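Local coordinates for protein KP6 killer toxin subunit beta (PDB 4GVB) that forms the beta subunit of a secreted, virally encoded heterodimeric toxin that kills sensitive fungal cells, its alpha partner being the one known to recognise cellular receptors, at residues B[9-14]-B[62-67]; B[36-41]-B[45-50]. One frame throughout, in Å; residues are numbered along the deposited sequence.

Overall arrangement
Starting from the N terminus, the chain runs through strand 7-13, helix 22-29, the short hairpin of strands 38-39 and 46-47, helix 57-67 and strand 70-76. Contact 1 closes the large loop, its disulfide, Cys11 to Cys64, joining the first strand to helix 57-67, with 47 residues between the two segments. Contact 2 is nested inside that loop and closes a small one, the hairpin turn between 36-41 and 45-50. Their centres are about 14 Å apart, yet they touch: Cys9 O lies 2.9 Å from Cys46 N, a probable hydrogen bond that brings the hairpin against strand 7-13. Of the two other disulfides, Cys29-Cys46 ties the hairpin to helix 22-29 and Cys9-Cys74 joins strand 7-13 to strand 70-76.

Contact 1 of 2, residues B[9-14]-B[62-67]; sequences CQCVDT and QACLRY
Cys11, on strand 7-13, and Cys64, on helix 57-67, are joined by a disulfide, a strand-to-helix cross-link of a small disulfide-rich toxin subunit. The covalent bond carries nearly all of this contact: no hydrogen bond runs between 9-14 and 62-67, and their backbones come nearest at the two cysteines, with Cys11 CA 5.6 Å from Cys64 CA. Both side chains set out toward the opposite segment with SG anti to their own carbonyl carbon (chi1 -61° at Cys11 and -66° at Cys64), which brings the sulfurs together between strand and helix.

Apolar packing closes round the bridge. Phe60 from the same helix and Val24 and Ala28 from helix 22-29 lie on Cys11, while Thr72 of strand 70-76 touches Cys64, so the disulfide is buried among both helices and the strand pair.

Polar bonds hold the two halves separately. Tyr67 N donates to Cys64 O at 3.0 Å; on the strand, Cys11 is hydrogen-bonded through its backbone to Leu21, and Cys11 N is hydrogen-bonded to Thr25 OG1. Beyond the bridge, Arg66 and Tyr67 face the alpha subunit, where Tyr67 O accepts a hydrogen bond from Asn70 of that chain and Arg66 makes a cation-pi contact with its Tyr29.

At the bridge itself, Cys11 SG and Cys64 SG are 2.0 Å apart and the torsion about the S-S bond is -84°, near a right angle.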
loop_
_atom_site.group_PDB
_atom_site.type_symbol
_atom_site.label_atom_id
_atom_site.label_comp_id
_atom_site.label_asym_id
_atom_site.label_seq_id
_atom_site.Cartn_x
_atom_site.Cartn_y
_atom_site.Cartn_z
ATOM N N CYS B 9 -7.827 7.584 12.378
ATOM C CA CYS B 9 -6.456 7.107 12.418
ATOM C C CYS B 9 -5.618 7.576 11.245
ATOM O O CYS B 9 -6.134 7.831 10.153
ATOM C CB CYS B 9 -6.427 5.572 12.433
ATOM S SG CYS B 9 -7.291 4.751 13.798
ATOM N N GLN B 10 -4.319 7.699 11.497
ATOM C CA GLN B 10 -3.319 7.943 10.473
ATOM C C GLN B 10 -2.339 6.784 10.513
ATOM O O GLN B 10 -2.072 6.230 11.578
ATOM C CB GLN B 10 -2.514 9.213 10.786
ATOM C CG GLN B 10 -3.298 10.495 11.015
ATOM C CD GLN B 10 -2.367 11.636 11.394
ATOM O OE1 GLN B 10 -2.514 12.765 10.928
ATOM N NE2 GLN B 10 -1.393 11.337 12.237
ATOM N N CYS B 11 -1.796 6.415 9.356
ATOM C CA CYS B 11 -0.593 5.586 9.308
ATOM C C CYS B 11 0.601 6.499 9.516
ATOM O O CYS B 11 0.635 7.599 8.976
ATOM C CB CYS B 11 -0.489 4.885 7.940
ATOM S SG CYS B 11 -1.866 3.785 7.596
ATOM N N VAL B 12 1.577 6.055 10.303
ATOM C CA VAL B 12 2.731 6.876 10.620
ATOM C C VAL B 12 4.018 6.061 10.533
ATOM O O VAL B 12 4.003 4.836 10.673
ATOM C CB VAL B 12 2.611 7.489 12.042
ATOM C CG1 VAL B 12 1.396 8.405 12.122
ATOM C CG2 VAL B 12 2.516 6.385 13.096
ATOM N N ASP B 13 5.127 6.752 10.311
ATOM C CA ASP B 13 6.419 6.096 10.226
ATOM C C ASP B 13 6.822 5.528 11.584
ATOM O O ASP B 13 6.511 6.091 12.638
ATOM C CB ASP B 13 7.482 7.064 9.712
ATOM C CG ASP B 13 8.573 6.360 8.932
ATOM O OD1 ASP B 13 8.597 5.111 8.946
ATOM O OD2 ASP B 13 9.397 7.056 8.295
ATOM N N THR B 14 7.508 4.397 11.552
ATOM C CA THR B 14 7.949 3.757 12.779
ATOM C C THR B 14 9.285 4.354 13.219
ATOM O O THR B 14 10.003 3.750 14.000
ATOM C CB THR B 14 8.077 2.231 12.587
ATOM O OG1 THR B 14 8.987 1.960 11.512
ATOM C CG2 THR B 14 6.735 1.626 12.241
ATOM N N GLN B 62 -3.805 -3.138 11.072
ATOM C CA GLN B 62 -3.525 -4.199 10.106
ATOM C C GLN B 62 -3.457 -3.595 8.699
ATOM O O GLN B 62 -2.575 -3.937 7.904
ATOM C CB GLN B 62 -4.611 -5.270 10.162
ATOM C CG GLN B 62 -4.402 -6.406 9.173
ATOM C CD GLN B 62 -5.349 -7.574 9.401
ATOM O OE1 GLN B 62 -6.152 -7.570 10.339
ATOM N NE2 GLN B 62 -5.256 -8.585 8.543
ATOM N N ALA B 63 -4.393 -2.690 8.405
ATOM C CA ALA B 63 -4.447 -2.011 7.104
ATOM C C ALA B 63 -3.149 -1.263 6.782
ATOM O O ALA B 63 -2.572 -1.423 5.703
ATOM C CB ALA B 63 -5.643 -1.064 7.040
ATOM N N CYS B 64 -2.686 -0.449 7.726
ATOM C CA CYS B 64 -1.438 0.287 7.548
ATOM C C CYS B 64 -0.284 -0.666 7.248
ATOM O O CYS B 64 0.509 -0.423 6.347
ATOM C CB CYS B 64 -1.104 1.127 8.787
ATOM S SG CYS B 64 -2.266 2.488 9.097
ATOM N N LEU B 65 -0.204 -1.754 8.006
ATOM C CA LEU B 65 0.909 -2.685 7.898
ATOM C C LEU B 65 0.908 -3.472 6.589
ATOM O O LEU B 65 1.935 -4.006 6.187
ATOM C CB LEU B 65 0.932 -3.640 9.089
ATOM C CG LEU B 65 1.659 -3.158 10.342
ATOM C CD1 LEU B 65 1.630 -4.260 11.385
ATOM C CD2 LEU B 65 3.104 -2.768 10.021
ATOM N N ARG B 66 -0.242 -3.554 5.939
ATOM C CA ARG B 66 -0.308 -4.181 4.625
ATOM C C ARG B 66 0.372 -3.329 3.555
ATOM O O ARG B 66 0.775 -3.843 2.501
ATOM C CB ARG B 66 -1.755 -4.473 4.246
ATOM C CG ARG B 66 -2.249 -5.787 4.827
ATOM C CD ARG B 66 -3.601 -5.631 5.456
ATOM N NE ARG B 66 -4.647 -5.478 4.450
ATOM C CZ ARG B 66 -5.547 -6.413 4.169
ATOM N NH1 ARG B 66 -5.528 -7.564 4.822
ATOM N NH2 ARG B 66 -6.469 -6.195 3.242
ATOM N N TYR B 67 0.528 -2.036 3.825
ATOM C CA TYR B 67 1.033 -1.137 2.790
ATOM C C TYR B 67 2.420 -0.560 3.022
ATOM O O TYR B 67 3.065 -0.114 2.077
ATOM C CB TYR B 67 0.011 -0.030 2.464
ATOM C CG TYR B 67 -1.194 -0.589 1.749
ATOM C CD1 TYR B 67 -1.158 -0.832 0.378
ATOM C CD2 TYR B 67 -2.350 -0.913 2.443
ATOM C CE1 TYR B 67 -2.238 -1.370 -0.273
ATOM C CE2 TYR B 67 -3.440 -1.452 1.791
ATOM C CZ TYR B 67 -3.373 -1.677 0.432
ATOM O OH TYR B 67 -4.455 -2.214 -0.221
#

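Contact 2 of 2, residues B[36-41]-B[45-50]; sequences DGYYTE and FCRAKY
Tyr38 and Arg47 grip each other through two backbone hydrogen bonds: Tyr38 N donates to Arg47 O at 2.8 Å, and Arg47 N returns to Tyr38 O with an N-H...O angle of 170°. Two residue pairs further toward the turn, Thr40 N reaches Phe45 O at 3.0 Å, nearly in line with the C=O bond. Two CA-H...O contacts supplement the ladder, Cys46 CA to Tyr38 O and Tyr39 CA to Phe45 O, so each carbonyl oxygen has a second, weaker partner. This is an antiparallel beta hairpin, with Tyr38 and Arg47 the hydrogen-bonded pair and Tyr39 and Cys46 the non-hydrogen-bonded one; the latter two face helix 22-29, which Cys46 joins by its disulfide with Cys29. On the other face, chi1 of 74° sets the Tyr38 ring between N and carbonyl carbon, bringing Tyr38 OH to 3.3 Å from Arg47 CD. That hydroxyl is hydrogen-bonded to Gln79. Ala48 O, at the edge of the same ring, accepts from Tyr80 OH, and Phe45 N is hydrogen-bonded to Asp43 OD1. The guanidinium plane is inclined 28° to that of the Tyr38 ring; Arg47 NH2 salt-bridges Asp43, and Arg47 NH1 lies 3.0 Å from Thr40 OG1. At the open end, the extended Lys49 chain passes Gly37 and carries NZ to 3.5 Å from Asp36 OD1, a long salt bridge, while Asp36 O is buried without a polar partner.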
loop_
_atom_site.group_PDB
_atom_site.type_symbol
_atom_site.label_atom_id
_atom_site.label_comp_id
_atom_site.label_asym_id
_atom_site.label_seq_id
_atom_site.Cartn_x
_atom_site.Cartn_y
_atom_site.Cartn_z
ATOM N N ASP B 36 -12.714 0.915 4.294
ATOM C CA ASP B 36 -13.708 1.702 3.574
ATOM C C ASP B 36 -14.234 2.909 4.374
ATOM O O ASP B 36 -15.415 2.969 4.729
ATOM C CB ASP B 36 -14.859 0.790 3.129
ATOM C CG ASP B 36 -15.710 1.411 2.038
ATOM O OD1 ASP B 36 -15.172 2.210 1.241
ATOM O OD2 ASP B 36 -16.917 1.098 1.982
ATOM N N GLY B 37 -13.350 3.863 4.657
ATOM C CA GLY B 37 -13.743 5.104 5.303
ATOM C C GLY B 37 -13.454 6.265 4.377
ATOM O O GLY B 37 -13.210 6.058 3.191
ATOM N N TYR B 38 -13.464 7.490 4.888
ATOM C CA TYR B 38 -13.050 8.590 4.024
ATOM C C TYR B 38 -11.809 9.299 4.537
ATOM O O TYR B 38 -11.583 9.391 5.753
ATOM C CB TYR B 38 -14.192 9.573 3.752
ATOM C CG TYR B 38 -14.536 10.456 4.922
ATOM C CD1 TYR B 38 -14.036 11.750 5.006
ATOM C CD2 TYR B 38 -15.355 9.994 5.942
ATOM C CE1 TYR B 38 -14.342 12.574 6.085
ATOM C CE2 TYR B 38 -15.680 10.803 7.025
ATOM C CZ TYR B 38 -15.166 12.095 7.086
ATOM O OH TYR B 38 -15.478 12.903 8.160
ATOM N N TYR B 39 -11.013 9.799 3.597
ATOM C CA TYR B 39 -9.719 10.381 3.895
ATOM C C TYR B 39 -9.749 11.895 3.775
ATOM O O TYR B 39 -10.242 12.429 2.794
ATOM C CB TYR B 39 -8.672 9.822 2.933
ATOM C CG TYR B 39 -7.317 10.430 3.151
ATOM C CD1 TYR B 39 -6.527 10.026 4.218
ATOM C CD2 TYR B 39 -6.830 11.424 2.309
ATOM C CE1 TYR B 39 -5.293 10.587 4.439
ATOM C CE2 TYR B 39 -5.582 11.990 2.522
ATOM C CZ TYR B 39 -4.822 11.558 3.596
ATOM O OH TYR B 39 -3.587 12.097 3.833
ATOM N N THR B 40 -9.195 12.590 4.765
ATOM C CA THR B 40 -9.181 14.050 4.744
ATOM C C THR B 40 -7.802 14.593 4.425
ATOM O O THR B 40 -6.886 14.498 5.238
ATOM C CB THR B 40 -9.663 14.635 6.079
ATOM O OG1 THR B 40 -10.974 14.135 6.371
ATOM C CG2 THR B 40 -9.685 16.164 6.020
ATOM N N GLU B 41 -7.659 15.178 3.241
ATOM C CA GLU B 41 -6.350 15.597 2.748
ATOM C C GLU B 41 -5.545 16.506 3.694
ATOM O O GLU B 41 -4.344 16.303 3.865
ATOM C CB GLU B 41 -6.482 16.228 1.354
ATOM C CG GLU B 41 -5.156 16.367 0.604
ATOM C CD GLU B 41 -5.300 17.053 -0.758
ATOM O OE1 GLU B 41 -5.116 18.294 -0.815
ATOM O OE2 GLU B 41 -5.589 16.355 -1.767
ATOM N N PHE B 45 -6.215 12.220 8.268
ATOM C CA PHE B 45 -6.884 11.137 8.986
ATOM C C PHE B 45 -7.882 10.404 8.119
ATOM O O PHE B 45 -8.464 10.986 7.209
ATOM C CB PHE B 45 -7.600 11.669 10.226
ATOM C CG PHE B 45 -6.698 11.859 11.409
ATOM C CD1 PHE B 45 -6.059 13.065 11.620
ATOM C CD2 PHE B 45 -6.499 10.833 12.313
ATOM C CE1 PHE B 45 -5.233 13.242 12.710
ATOM C CE2 PHE B 45 -5.673 11.000 13.406
ATOM C CZ PHE B 45 -5.036 12.198 13.604
ATOM N N CYS B 46 -8.072 9.125 8.416
ATOM C CA CYS B 46 -9.158 8.337 7.862
ATOM C C CYS B 46 -10.278 8.282 8.897
ATOM O O CYS B 46 -10.039 7.980 10.069
ATOM C CB CYS B 46 -8.652 6.931 7.539
ATOM S SG CYS B 46 -9.874 5.744 6.987
ATOM N N ARG B 47 -11.497 8.587 8.475
ATOM C CA ARG B 47 -12.639 8.571 9.375
ATOM C C ARG B 47 -13.723 7.621 8.883
ATOM O O ARG B 47 -13.789 7.311 7.694
ATOM C CB ARG B 47 -13.210 9.981 9.514
ATOM C CG ARG B 47 -12.257 10.988 10.128
ATOM C CD ARG B 47 -12.811 12.398 9.958
ATOM N NE ARG B 47 -12.120 13.369 10.803
ATOM C CZ ARG B 47 -11.001 13.992 10.456
ATOM N NH1 ARG B 47 -10.428 13.741 9.280
ATOM N NH2 ARG B 47 -10.446 14.864 11.289
ATOM N N ALA B 48 -14.563 7.156 9.803
ATOM C CA ALA B 48 -15.724 6.352 9.444
ATOM C C ALA B 48 -16.710 7.212 8.649
ATOM O O ALA B 48 -16.868 8.404 8.920
ATOM C CB ALA B 48 -16.384 5.798 10.685
ATOM N N LYS B 49 -17.365 6.614 7.660
ATOM C CA LYS B 49 -18.338 7.346 6.855
ATOM C C LYS B 49 -19.608 7.663 7.652
ATOM O O LYS B 49 -20.230 8.712 7.460
ATOM C CB LYS B 49 -18.668 6.561 5.581
ATOM C CG LYS B 49 -17.459 6.339 4.691
ATOM C CD LYS B 49 -17.802 5.612 3.405
ATOM C CE LYS B 49 -16.703 5.823 2.371
ATOM N NZ LYS B 49 -17.013 5.189 1.056
ATOM N N TYR B 50 -19.975 6.756 8.555
ATOM C CA TYR B 50 -21.137 6.940 9.415
ATOM C C TYR B 50 -20.818 6.428 10.816
ATOM O O TYR B 50 -19.961 5.564 10.976
ATOM C CB TYR B 50 -22.331 6.155 8.875
ATOM C CG TYR B 50 -22.742 6.476 7.455
ATOM C CD1 TYR B 50 -23.460 7.630 7.159
ATOM C CD2 TYR B 50 -22.456 5.598 6.417
ATOM C CE1 TYR B 50 -23.858 7.913 5.857
ATOM C CE2 TYR B 50 -22.847 5.869 5.121
ATOM C CZ TYR B 50 -23.543 7.028 4.844
ATOM O OH TYR B 50 -23.931 7.291 3.551
#